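Local coordinates for protein putative bacteriocin (Brevibacillus laterosporus, PDB 4OZK) that probably acts as a broad-spectrum antimicrobial, a leaderless class IId bacteriocin with a disulfide-stapled, defensin-like structure, at residues A[25-30]-A[42-47]. Numbering follows the deposited sequence.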
# COMPACT_ATOMS: atom_id res chain seq x y z
N MET A 25 0.35 5.74 12.70
CA MET A 25 0.11 6.06 11.30
C MET A 25 0.25 4.84 10.39
O MET A 25 1.13 4.00 10.59
CB MET A 25 1.08 7.14 10.82
CG MET A 25 1.12 8.38 11.69
SD MET A 25 2.25 9.57 10.95
CE MET A 25 3.26 8.47 9.96
N TYR A 26 -0.61 4.77 9.37
CA TYR A 26 -0.55 3.69 8.40
C TYR A 26 -0.71 4.23 6.98
O TYR A 26 -1.26 5.32 6.77
CB TYR A 26 -1.66 2.67 8.66
CG TYR A 26 -3.05 3.22 8.40
CD1 TYR A 26 -3.68 3.04 7.17
CD2 TYR A 26 -3.73 3.93 9.40
CE1 TYR A 26 -4.94 3.56 6.93
CE2 TYR A 26 -5.00 4.44 9.18
CZ TYR A 26 -5.60 4.26 7.94
OH TYR A 26 -6.86 4.77 7.73
N ARG A 27 -0.21 3.48 6.01
CA ARG A 27 -0.50 3.77 4.62
C ARG A 27 -0.59 2.47 3.86
O ARG A 27 -0.20 1.41 4.39
CB ARG A 27 0.56 4.70 4.00
CG ARG A 27 1.95 4.11 3.92
CD ARG A 27 2.93 5.16 3.40
NE ARG A 27 4.27 4.61 3.24
CZ ARG A 27 5.36 5.33 2.99
NH1 ARG A 27 5.27 6.65 2.87
NH2 ARG A 27 6.54 4.74 2.86
N HIS A 28 -1.09 2.54 2.64
CA HIS A 28 -1.31 1.35 1.82
C HIS A 28 -0.27 1.27 0.70
O HIS A 28 -0.10 2.23 -0.05
CB HIS A 28 -2.71 1.39 1.22
CG HIS A 28 -3.81 1.28 2.24
ND1 HIS A 28 -3.58 0.90 3.54
CD2 HIS A 28 -5.14 1.48 2.13
CE1 HIS A 28 -4.72 0.88 4.20
NE2 HIS A 28 -5.69 1.23 3.37
N VAL A 29 0.42 0.14 0.59
CA VAL A 29 1.39 -0.04 -0.49
C VAL A 29 0.75 -0.77 -1.67
O VAL A 29 0.18 -1.86 -1.53
CB VAL A 29 2.64 -0.81 -0.03
CG1 VAL A 29 3.60 -0.96 -1.19
CG2 VAL A 29 3.31 -0.07 1.11
N TYR A 30 0.84 -0.15 -2.84
CA TYR A 30 0.21 -0.68 -4.04
C TYR A 30 1.26 -1.02 -5.08
O TYR A 30 2.14 -0.21 -5.37
CB TYR A 30 -0.76 0.36 -4.62
CG TYR A 30 -2.11 0.41 -3.95
CD1 TYR A 30 -3.17 -0.35 -4.45
CD2 TYR A 30 -2.34 1.21 -2.84
CE1 TYR A 30 -4.42 -0.31 -3.85
CE2 TYR A 30 -3.59 1.26 -2.23
CZ TYR A 30 -4.62 0.49 -2.74
OH TYR A 30 -5.87 0.52 -2.15
N ARG A 42 0.34 -4.42 0.92
CA ARG A 42 0.46 -4.43 2.37
C ARG A 42 0.02 -3.11 2.98
O ARG A 42 -0.15 -2.09 2.29
CB ARG A 42 1.90 -4.74 2.81
CG ARG A 42 2.89 -3.60 2.57
CD ARG A 42 4.22 -3.88 3.25
NE ARG A 42 4.91 -5.01 2.63
CZ ARG A 42 5.99 -5.61 3.14
NH1 ARG A 42 6.50 -5.18 4.28
NH2 ARG A 42 6.55 -6.63 2.50
N THR A 43 -0.16 -3.15 4.29
CA THR A 43 -0.37 -1.95 5.08
C THR A 43 0.96 -1.67 5.74
O THR A 43 1.51 -2.53 6.44
CB THR A 43 -1.42 -2.16 6.17
OG1 THR A 43 -2.64 -2.66 5.59
CG2 THR A 43 -1.68 -0.86 6.90
N GLU A 44 1.50 -0.48 5.51
CA GLU A 44 2.73 -0.08 6.18
C GLU A 44 2.40 0.78 7.40
O GLU A 44 1.64 1.75 7.30
CB GLU A 44 3.66 0.66 5.22
CG GLU A 44 4.93 1.18 5.87
CD GLU A 44 5.95 1.67 4.86
OE1 GLU A 44 7.12 1.90 5.27
OE2 GLU A 44 5.59 1.82 3.66
N TRP A 45 2.96 0.42 8.55
CA TRP A 45 2.71 1.18 9.77
C TRP A 45 3.91 2.07 10.10
O TRP A 45 5.06 1.63 9.99
CB TRP A 45 2.35 0.24 10.93
CG TRP A 45 1.00 -0.43 10.73
CD1 TRP A 45 0.74 -1.64 10.11
CD2 TRP A 45 -0.28 0.09 11.13
NE1 TRP A 45 -0.61 -1.89 10.11
CE2 TRP A 45 -1.26 -0.85 10.73
CE3 TRP A 45 -0.69 1.26 11.79
CZ2 TRP A 45 -2.64 -0.66 10.98
CZ3 TRP A 45 -2.06 1.46 12.03
CH2 TRP A 45 -3.02 0.51 11.63
N GLY A 46 3.63 3.32 10.48
CA GLY A 46 4.67 4.31 10.70
C GLY A 46 4.77 4.74 12.15
O GLY A 46 4.65 3.91 13.06
N SER A 47 5.01 6.04 12.36
CA SER A 47 5.16 6.58 13.72
C SER A 47 3.83 6.85 14.44
O SER A 47 2.74 6.68 13.87
CB SER A 47 6.03 7.85 13.72
OG SER A 47 5.58 8.80 12.77
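The indole of W45 turns one face to the strand 25-30, and the CB methylene of Y26 sits over its six-membered ring, 3.6 Å from the centroid in a CH-pi contact, while the methyl CG2 of T43 lies over the same face, toward the pyrrole side near NE1. With CG between the backbone N and the carbonyl carbon (chi1 68°), the phenol leads away from W45, its plane turned 50° from the indole, so the rings meet obliquely. The broad indole suits this non-hydrogen-bonded pair by giving the Y26 methylene a surface to rest on; H28 and T43 share this face of the sheet.

The opposite face carries charge. The guanidinium of R27 directs its NE edge at E44 and grips one carboxylate oxygen, OE2, with NE at 3.1 Å and NH2 at 3.2 Å. The oxygen lies in the guanidinium plane, yet both nitrogens reach it from the same side of the carboxylate plane. Opposite charges suit this pair, and extended side-by-side chains bring them together. At the next pair on this face, V29 packs on the aliphatic part of R42, with V29 CB and R42 CG 3.8 Å apart.

Backbone bonds hold the register: R27 and E44 exchange a pair, G46 N donates to M25 O at 2.6 Å, and V29 N to R42 O. Beyond G46, whose lack of a side chain lets M25 CE lie close by, M25 N reaches S47 O at 2.8 Å, and the methionine, bent at chi3, lays SD and CE against the serine hydroxyl.

These segments form part of the antiparallel hairpin 24-33/38-48. Strand 24-33 is central in the three-stranded, defensin-like sheet: its other edge pairs with 8-19, where M25 touches Y16 and V29 touches W11. T43 OG1 is hydrogen-bonded to Y40 OH, whose ring meets that of H28.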